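PDB 5UAS: UlvanLyase-PL25 from Pseudoalteromonas sp. PLSV, which cleaves ulvan, the sulfated rhamnose and uronic acid polysaccharide of green seaweed cell walls, as a polysaccharide lyase with a beta-propeller fold. Local coordinates for residues N157-G162 and L177-G182; L302-G307 and I321-D326; P334-H339 and Q356-S361. All coordinates share one frame; numbering follows the deposited sequence.

Contact 1. Residues N157-G162 and L177-G182. With BDP (beta-D-glucopyranuronic acid), chain C.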
# COMPACT_ATOMS: atom_id res chain seq x y z
N ASN A 157 19.09 7.33 -4.54
CA ASN A 157 19.53 8.41 -3.65
C ASN A 157 18.73 8.40 -2.35
O ASN A 157 18.65 9.41 -1.63
CB ASN A 157 19.35 9.76 -4.36
CG ASN A 157 17.91 9.98 -4.81
OD1 ASN A 157 17.07 9.09 -4.67
ND2 ASN A 157 17.62 11.18 -5.33
N ILE A 158 18.10 7.28 -2.06
CA ILE A 158 17.45 7.04 -0.79
C ILE A 158 18.21 5.90 -0.12
O ILE A 158 18.98 5.18 -0.76
CB ILE A 158 15.96 6.68 -0.98
CG1 ILE A 158 15.86 5.38 -1.81
CG2 ILE A 158 15.24 7.81 -1.68
CD1 ILE A 158 14.41 4.99 -2.24
N THR A 159 17.94 5.69 1.17
CA THR A 159 18.64 4.61 1.85
C THR A 159 18.27 3.26 1.24
O THR A 159 17.11 3.01 0.90
CB THR A 159 18.37 4.61 3.35
OG1 THR A 159 19.10 3.51 3.94
CG2 THR A 159 16.86 4.44 3.64
N PRO A 160 19.23 2.35 1.07
CA PRO A 160 18.89 1.00 0.61
C PRO A 160 18.09 0.20 1.61
O PRO A 160 17.46 -0.79 1.21
CB PRO A 160 20.25 0.36 0.35
CG PRO A 160 21.14 1.06 1.36
CD PRO A 160 20.67 2.49 1.35
N PHE A 161 18.04 0.62 2.88
CA PHE A 161 17.35 -0.14 3.93
C PHE A 161 15.91 0.34 3.96
O PHE A 161 15.54 1.22 4.73
CB PHE A 161 18.05 0.07 5.28
CG PHE A 161 19.50 -0.27 5.24
CD1 PHE A 161 19.91 -1.56 5.01
CD2 PHE A 161 20.46 0.73 5.41
CE1 PHE A 161 21.27 -1.87 4.96
CE2 PHE A 161 21.81 0.43 5.37
CZ PHE A 161 22.23 -0.86 5.14
N GLY A 162 15.10 -0.25 3.09
CA GLY A 162 13.72 0.17 2.96
C GLY A 162 12.80 -0.97 2.56
O GLY A 162 13.19 -1.85 1.78
N LEU A 177 8.78 10.49 1.13
CA LEU A 177 8.80 9.05 0.91
C LEU A 177 8.80 8.39 2.29
O LEU A 177 9.76 8.51 3.04
CB LEU A 177 10.02 8.64 0.08
CG LEU A 177 10.01 7.14 -0.15
CD1 LEU A 177 8.95 6.79 -1.21
CD2 LEU A 177 11.40 6.67 -0.59
N PHE A 178 7.69 7.73 2.62
CA PHE A 178 7.53 6.97 3.85
C PHE A 178 7.87 5.50 3.56
O PHE A 178 7.47 4.95 2.53
CB PHE A 178 6.09 7.06 4.35
CG PHE A 178 5.70 8.43 4.77
CD1 PHE A 178 5.33 9.37 3.82
CD2 PHE A 178 5.71 8.79 6.11
CE1 PHE A 178 5.00 10.65 4.19
CE2 PHE A 178 5.37 10.08 6.49
CZ PHE A 178 5.03 11.01 5.52
N PHE A 179 8.55 4.87 4.51
CA PHE A 179 8.89 3.45 4.42
C PHE A 179 9.37 2.94 5.77
O PHE A 179 9.67 3.71 6.70
CB PHE A 179 9.97 3.19 3.33
CG PHE A 179 11.23 4.02 3.50
CD1 PHE A 179 11.29 5.32 3.03
CD2 PHE A 179 12.34 3.49 4.16
CE1 PHE A 179 12.46 6.10 3.19
CE2 PHE A 179 13.51 4.24 4.33
CZ PHE A 179 13.56 5.56 3.83
N ARG A 180 9.49 1.62 5.87
CA ARG A 180 10.16 0.98 6.99
C ARG A 180 11.66 0.88 6.70
O ARG A 180 12.06 0.34 5.66
CB ARG A 180 9.54 -0.38 7.24
CG ARG A 180 10.16 -1.10 8.42
CD ARG A 180 9.55 -2.49 8.52
NE ARG A 180 9.97 -3.34 7.39
CZ ARG A 180 9.52 -4.56 7.14
NH1 ARG A 180 8.56 -5.11 7.91
NH2 ARG A 180 10.00 -5.23 6.08
N HIS A 181 12.48 1.37 7.64
CA HIS A 181 13.93 1.52 7.42
C HIS A 181 14.66 0.21 7.73
O HIS A 181 15.51 0.11 8.61
CB HIS A 181 14.45 2.67 8.28
CG HIS A 181 15.80 3.22 7.90
ND1 HIS A 181 16.97 2.50 8.01
CD2 HIS A 181 16.17 4.47 7.50
CE1 HIS A 181 18.00 3.26 7.66
NE2 HIS A 181 17.54 4.46 7.35
N GLY A 182 14.29 -0.82 6.97
CA GLY A 182 14.86 -2.15 7.13
C GLY A 182 13.78 -3.23 7.08
O GLY A 182 12.73 -3.06 6.45
C1 BDP C . 8.16 -11.31 5.24
C2 BDP C . 6.78 -11.92 5.55
C3 BDP C . 5.98 -10.86 6.23
C4 BDP C . 5.89 -9.62 5.43
C5 BDP C . 7.23 -9.12 5.08
C6 BDP C . 7.94 -8.12 6.06
O2 BDP C . 6.18 -12.35 4.32
O3 BDP C . 6.41 -10.63 7.59
O4 BDP C . 4.98 -9.54 4.31
O5 BDP C . 8.10 -10.05 4.52
O6A BDP C . 7.28 -7.50 6.91
O6B BDP C . 9.16 -7.93 5.96

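Contact 2. Residues L302-G307 and I321-D326. With 83Y (3-O-sulfo-alpha-L-rhamnopyranose), chain B.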
# COMPACT_ATOMS: atom_id res chain seq x y z
N LEU A 302 -7.81 -10.86 17.70
CA LEU A 302 -7.82 -10.94 16.24
C LEU A 302 -6.51 -10.41 15.68
O LEU A 302 -6.00 -9.38 16.13
CB LEU A 302 -8.96 -10.13 15.64
CG LEU A 302 -10.38 -10.50 16.05
CD1 LEU A 302 -11.39 -9.60 15.36
CD2 LEU A 302 -10.66 -11.97 15.74
N TRP A 303 -5.99 -11.10 14.67
CA TRP A 303 -4.76 -10.70 14.00
C TRP A 303 -5.11 -9.78 12.83
O TRP A 303 -6.08 -10.02 12.10
CB TRP A 303 -4.00 -11.91 13.46
CG TRP A 303 -3.33 -12.80 14.45
CD1 TRP A 303 -3.66 -13.01 15.78
CD2 TRP A 303 -2.18 -13.64 14.20
NE1 TRP A 303 -2.79 -13.90 16.35
CE2 TRP A 303 -1.87 -14.29 15.41
CE3 TRP A 303 -1.38 -13.87 13.07
CZ2 TRP A 303 -0.80 -15.19 15.51
CZ3 TRP A 303 -0.31 -14.75 13.18
CH2 TRP A 303 -0.03 -15.40 14.39
N THR A 304 -4.30 -8.74 12.65
CA THR A 304 -4.63 -7.68 11.71
C THR A 304 -3.74 -7.72 10.48
O THR A 304 -2.66 -8.32 10.48
CB THR A 304 -4.51 -6.31 12.38
OG1 THR A 304 -3.22 -6.21 13.01
CG2 THR A 304 -5.59 -6.17 13.43
N PHE A 305 -4.22 -7.06 9.43
CA PHE A 305 -3.42 -6.74 8.26
C PHE A 305 -3.87 -5.36 7.85
O PHE A 305 -5.07 -5.15 7.62
CB PHE A 305 -3.62 -7.78 7.13
CG PHE A 305 -2.74 -7.55 5.95
CD1 PHE A 305 -1.43 -7.99 5.97
CD2 PHE A 305 -3.23 -6.92 4.81
CE1 PHE A 305 -0.58 -7.75 4.91
CE2 PHE A 305 -2.40 -6.70 3.71
CZ PHE A 305 -1.07 -7.15 3.76
N ASN A 306 -2.95 -4.41 7.81
CA ASN A 306 -3.35 -3.01 7.70
C ASN A 306 -4.01 -2.72 6.36
O ASN A 306 -3.76 -3.38 5.35
CB ASN A 306 -2.14 -2.08 7.92
CG ASN A 306 -2.56 -0.66 8.27
OD1 ASN A 306 -3.65 -0.45 8.79
ND2 ASN A 306 -1.70 0.32 7.94
N GLY A 307 -4.87 -1.70 6.36
CA GLY A 307 -5.52 -1.20 5.16
C GLY A 307 -5.07 0.20 4.81
O GLY A 307 -3.91 0.40 4.46
N ILE A 321 -9.30 -1.57 8.25
CA ILE A 321 -8.40 -2.47 8.94
C ILE A 321 -8.88 -3.89 8.69
O ILE A 321 -10.07 -4.19 8.87
CB ILE A 321 -8.33 -2.15 10.46
CG1 ILE A 321 -7.37 -3.12 11.18
CG2 ILE A 321 -9.72 -2.14 11.10
CD1 ILE A 321 -5.91 -2.95 10.71
N ASN A 322 -7.99 -4.75 8.21
CA ASN A 322 -8.37 -6.15 8.08
C ASN A 322 -8.01 -6.91 9.35
O ASN A 322 -6.96 -6.68 9.95
CB ASN A 322 -7.68 -6.79 6.88
CG ASN A 322 -7.88 -6.01 5.63
OD1 ASN A 322 -8.96 -6.07 5.02
ND2 ASN A 322 -6.85 -5.27 5.22
N ALA A 323 -8.88 -7.85 9.74
CA ALA A 323 -8.60 -8.63 10.93
C ALA A 323 -9.26 -9.99 10.82
O ALA A 323 -10.27 -10.13 10.13
CB ALA A 323 -9.09 -7.90 12.19
N GLY A 324 -8.72 -10.98 11.53
CA GLY A 324 -9.30 -12.31 11.46
C GLY A 324 -8.84 -13.18 12.61
O GLY A 324 -7.83 -12.90 13.26
N ILE A 325 -9.60 -14.24 12.84
CA ILE A 325 -9.30 -15.18 13.91
C ILE A 325 -8.00 -15.92 13.61
O ILE A 325 -7.77 -16.39 12.49
CB ILE A 325 -10.47 -16.15 14.11
CG1 ILE A 325 -11.70 -15.38 14.62
CG2 ILE A 325 -10.09 -17.27 15.05
CD1 ILE A 325 -13.06 -16.05 14.27
N ASP A 326 -7.13 -16.01 14.62
CA ASP A 326 -5.92 -16.82 14.54
C ASP A 326 -6.30 -18.29 14.58
O ASP A 326 -6.90 -18.76 15.56
CB ASP A 326 -4.97 -16.47 15.69
CG ASP A 326 -3.77 -17.42 15.80
OD1 ASP A 326 -3.41 -18.13 14.82
OD2 ASP A 326 -3.18 -17.45 16.90
C1 83Y B . 3.75 -8.83 4.45
C2 83Y B . 3.33 -8.48 3.03
C3 83Y B . 3.06 -9.75 2.20
C4 83Y B . 2.12 -10.73 2.90
C5 83Y B . 2.56 -10.95 4.34
C6 83Y B . 1.51 -11.75 5.10
O1S 83Y B . 2.58 -8.65 -1.37
O2 83Y B . 2.17 -7.68 3.10
O2S 83Y B . 3.57 -10.83 -0.67
O3 83Y B . 2.52 -9.35 0.96
O3S 83Y B . 4.61 -8.72 -0.12
O5 83Y B . 2.81 -9.72 5.04
S 83Y B . 3.34 -9.41 -0.36
O4 83Y B . 2.16 -12.02 2.26

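Contact 3. Residues P334-H339 and Q356-S361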
# COMPACT_ATOMS: atom_id res chain seq x y z
N PRO A 334 -7.46 -16.36 7.74
CA PRO A 334 -8.03 -15.37 6.81
C PRO A 334 -8.58 -14.16 7.54
O PRO A 334 -9.13 -14.26 8.64
CB PRO A 334 -9.15 -16.15 6.10
CG PRO A 334 -9.43 -17.36 7.03
CD PRO A 334 -8.09 -17.69 7.61
N LYS A 335 -8.44 -12.98 6.89
CA LYS A 335 -8.79 -11.72 7.51
C LYS A 335 -9.70 -10.92 6.60
O LYS A 335 -9.50 -10.87 5.38
CB LYS A 335 -7.53 -10.88 7.84
CG LYS A 335 -6.55 -11.65 8.69
CD LYS A 335 -5.23 -10.90 8.83
CE LYS A 335 -4.20 -11.67 9.61
NZ LYS A 335 -3.82 -12.95 9.00
N GLN A 336 -10.68 -10.28 7.21
CA GLN A 336 -11.71 -9.52 6.53
C GLN A 336 -11.57 -8.03 6.84
O GLN A 336 -11.29 -7.65 7.99
CB GLN A 336 -13.10 -9.98 6.96
CG GLN A 336 -13.30 -11.49 6.87
CD GLN A 336 -12.67 -12.25 8.03
OE1 GLN A 336 -12.80 -11.87 9.19
NE2 GLN A 336 -12.06 -13.40 7.71
N THR A 337 -11.86 -7.21 5.84
CA THR A 337 -11.83 -5.77 6.00
C THR A 337 -12.94 -5.30 6.93
O THR A 337 -14.11 -5.70 6.79
CB THR A 337 -11.97 -5.08 4.64
OG1 THR A 337 -11.18 -5.78 3.67
CG2 THR A 337 -11.47 -3.65 4.73
N ARG A 338 -12.59 -4.41 7.87
CA ARG A 338 -13.53 -3.78 8.78
C ARG A 338 -13.36 -2.26 8.69
O ARG A 338 -12.29 -1.75 8.34
CB ARG A 338 -13.36 -4.25 10.22
CG ARG A 338 -13.50 -5.76 10.41
CD ARG A 338 -12.22 -6.40 10.86
NE ARG A 338 -12.33 -7.86 10.77
CZ ARG A 338 -12.90 -8.63 11.69
NH1 ARG A 338 -13.38 -8.10 12.83
NH2 ARG A 338 -12.97 -9.94 11.50
N HIS A 339 -14.43 -1.52 9.01
CA HIS A 339 -14.40 -0.06 8.91
C HIS A 339 -14.46 0.56 10.30
O HIS A 339 -15.32 0.18 11.11
CB HIS A 339 -15.57 0.48 8.08
CG HIS A 339 -15.38 1.88 7.66
ND1 HIS A 339 -14.51 2.24 6.65
CD2 HIS A 339 -15.88 3.04 8.15
CE1 HIS A 339 -14.49 3.56 6.54
NE2 HIS A 339 -15.32 4.06 7.43
N GLN A 356 -21.04 -11.25 7.56
CA GLN A 356 -20.98 -12.70 7.76
C GLN A 356 -19.87 -13.38 6.95
O GLN A 356 -19.78 -14.61 6.96
CB GLN A 356 -22.32 -13.37 7.45
CG GLN A 356 -23.54 -12.53 7.82
CD GLN A 356 -23.65 -12.30 9.31
OE1 GLN A 356 -23.41 -13.20 10.11
NE2 GLN A 356 -24.02 -11.07 9.69
N TYR A 357 -19.02 -12.63 6.25
CA TYR A 357 -17.98 -13.24 5.43
C TYR A 357 -16.76 -13.58 6.28
O TYR A 357 -16.34 -12.79 7.13
CB TYR A 357 -17.61 -12.28 4.30
CG TYR A 357 -16.54 -12.73 3.34
CD1 TYR A 357 -16.80 -13.68 2.33
CD2 TYR A 357 -15.27 -12.19 3.40
CE1 TYR A 357 -15.81 -14.07 1.43
CE2 TYR A 357 -14.28 -12.56 2.51
CZ TYR A 357 -14.55 -13.49 1.54
OH TYR A 357 -13.55 -13.84 0.66
N GLU A 358 -16.20 -14.77 6.06
CA GLU A 358 -15.17 -15.33 6.94
C GLU A 358 -13.89 -15.69 6.19
O GLU A 358 -13.02 -16.36 6.75
CB GLU A 358 -15.69 -16.59 7.64
CG GLU A 358 -16.93 -16.37 8.50
CD GLU A 358 -16.63 -15.60 9.76
OE1 GLU A 358 -17.59 -15.23 10.47
OE2 GLU A 358 -15.43 -15.36 10.05
N ARG A 359 -13.77 -15.31 4.92
CA ARG A 359 -12.60 -15.65 4.13
C ARG A 359 -11.77 -14.38 4.00
O ARG A 359 -11.84 -13.52 4.90
CB ARG A 359 -13.05 -16.29 2.81
CG ARG A 359 -13.67 -17.67 3.05
CD ARG A 359 -14.08 -18.39 1.74
NE ARG A 359 -12.90 -18.72 0.94
CZ ARG A 359 -12.91 -18.97 -0.36
NH1 ARG A 359 -14.04 -18.93 -1.06
NH2 ARG A 359 -11.77 -19.25 -0.98
N VAL A 360 -11.02 -14.24 2.93
CA VAL A 360 -10.13 -13.09 2.77
C VAL A 360 -10.86 -12.00 1.99
O VAL A 360 -11.37 -12.25 0.88
CB VAL A 360 -8.84 -13.49 2.02
CG1 VAL A 360 -8.00 -12.25 1.78
CG2 VAL A 360 -8.09 -14.58 2.76
N SER A 361 -10.87 -10.79 2.53
CA SER A 361 -11.29 -9.62 1.78
C SER A 361 -10.28 -8.49 1.99
O SER A 361 -9.64 -8.39 3.04
CB SER A 361 -12.70 -9.15 2.18
OG SER A 361 -12.76 -8.85 3.56
O HOH W 1 -15.08 -7.55 4.82

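Contact 1. Residues N157-G162 and L177-G182
Between Phe161 and Gly182 the two backbones come within 4.5 Å, CA to CA, yet no hydrogen bond joins the segments; CA-H...O contacts take that part, His181 CA lying 3.1 Å from Phe161 O and Gly162 CA 3.2 Å from Arg180 O. Phe161 and His181 each form the centre of an inverse gamma turn, which folds both chains sharply here. Phe161 O also sits over one face of the His181 imidazole. Thr159 divides its work: OG1, anti to the backbone N (chi1 180°), accepts from Phe161 N in an ST turn, while methyl CG2 presses obliquely on the Phe179 ring, 3.4 Å from CE2, and makes an off-centre CH-pi contact with His181. Further back, Ile158 CD1 and Leu177 CD2 meet at 3.8 Å in the apolar interior. In this beta-propeller lyase strand 175-180 leads to the glycan pocket, where Arg180, bent at chi3, presents its guanidinium to glucuronic acid. Arg180 NH1 reaches O6A of the glucuronic acid at 2.9 Å and its NH2 reaches O6B at 2.8 Å, both nearly straight. NE makes a bent bond to Gly182 O from above its carbonyl plane and NH2 also bonds Thr163 OG1, together helping to fix the group. A leucine in place of Arg180 would probably leave the uronate carboxylate without its two-pronged, charge-matched partner. At Gly182 a CB would strike the preceding carbonyl oxygen.

Contact 2. Residues L302-G307 and I321-D326
Phe305 O receives two hydrogen bonds from Asn322, one from the backbone N and one from side-chain ND2, each 3.0 Å long and arriving from opposite faces of the carbonyl plane. Phe305 N returns a bond of 2.8 Å to Asn322 O, completing a hydrogen-bonded pair in an antiparallel beta hairpin, the first two strands of a four-stranded sheet of the propeller. Trp303 and Gly324 form the next hydrogen-bonded pair, bonded in both directions. Asparagine suits position 322 because its amide adds a side-chain bond to the ladder while OD1 is hydrogen-bonded to Thr337 OG1 on the adjoining strand.

Between these pairs, Thr304 and Ala323 face each other without hydrogen bonds; the small Ala323 methyl CB lies 4.1 Å from Thr304 CG2, and Thr304 OG1 turns to Asp238. Ile321 extends CD1 to within 3.9 Å of Asn306 OD1. On the other face, the Phe305 ring runs beside the Asn322 side chain with ND2 near its plane. With CG anti to the backbone N (chi1 -176°), Phe305 directs its ring edge into the glycan pocket, where CE1 is 3.3 Å from O2 of the sulfated rhamnose.

Past the strand ends, Leu302 CD2 packs against Ile325 CG1. Asp326 lies over the Trp303 indole, its carboxylate inclined 33° to the ring while OD1 accepts from Gly328 N and OD2 forms a salt bridge with Arg252. The methylene completes the overlap: Asp326 CB stands 3.7 Å from the centroid of the five-membered ring of Trp303, over the face in a CH-pi contact.

Contact 3. Residues P334-H339 and Q356-S361
Ser361 OG accepts a 2.9 Å hydrogen bond from Thr337 N and also bonds to a water that donates to Thr337 O, so one small hydroxyl serves both polar groups of the Thr337 backbone, one directly and one through the water. Ser361 chi1 (58°) sets OG between its own backbone N and carbonyl carbon, within reach of Thr337 N. Alongside, Ser361 N donates to Lys335 O at 3.2 Å, an oxygen that also accepts from Arg362 NH1.

Gln336 reaches across with its amide. Bent at chi2 (79°), the chain curls so that Gln336 NE2 gives a 2.8 Å hydrogen bond to Arg359 O, which lies close to the amide plane, while Gln336 CG lies 3.3 Å from Tyr357 O. The other end of the amide is held too: Arg338 takes Gln336 side-on, NH2 to OE1 and NE to the backbone O, restricting rotation of the amide. Glutamine fits because it can donate to the loop and accept from arginine at once. Tyr357 OH donates to Val360 O at 2.7 Å, bracing the loop internally, and Pro334 CB rests 3.8 Å from Val360 CG2.

This is a connection between two blades of the propeller. Residues 356-361 lead from strand 347-352, the outermost of one four-stranded sheet, to strand 361-367, the first of the next, and lie against strand 336-342, which is flanked in its own sheet by strands 317-324 and 347-352.

Overall arrangement
Contacts 2 and 3 are neighbours, their centres 8 Å apart, and share one propeller sheet in which strands 317-324 and 336-342 pair. Asn322 OD1 and Thr337 OG1, 2.6 Å apart, link them by a probable hydrogen bond, as do Ile321 O and Arg338 N at 2.7 Å. Contact 1 stands apart, about 10 Å from contact 2 and 14 Å from contact 3 between nearest atoms. The bound glycan spans the gap: contact 1 supplies Arg180, whose side chain is about 4 Å from that of Tyr164, the probable proton acceptor, whereas the side chain of Phe305 in contact 2 meets the sulfated rhamnose and lies about 7 Å from that of Tyr164. Contact 3 joins successive sheets, its Lys335 side chain about 5 Å from the unsaturated uronic acid.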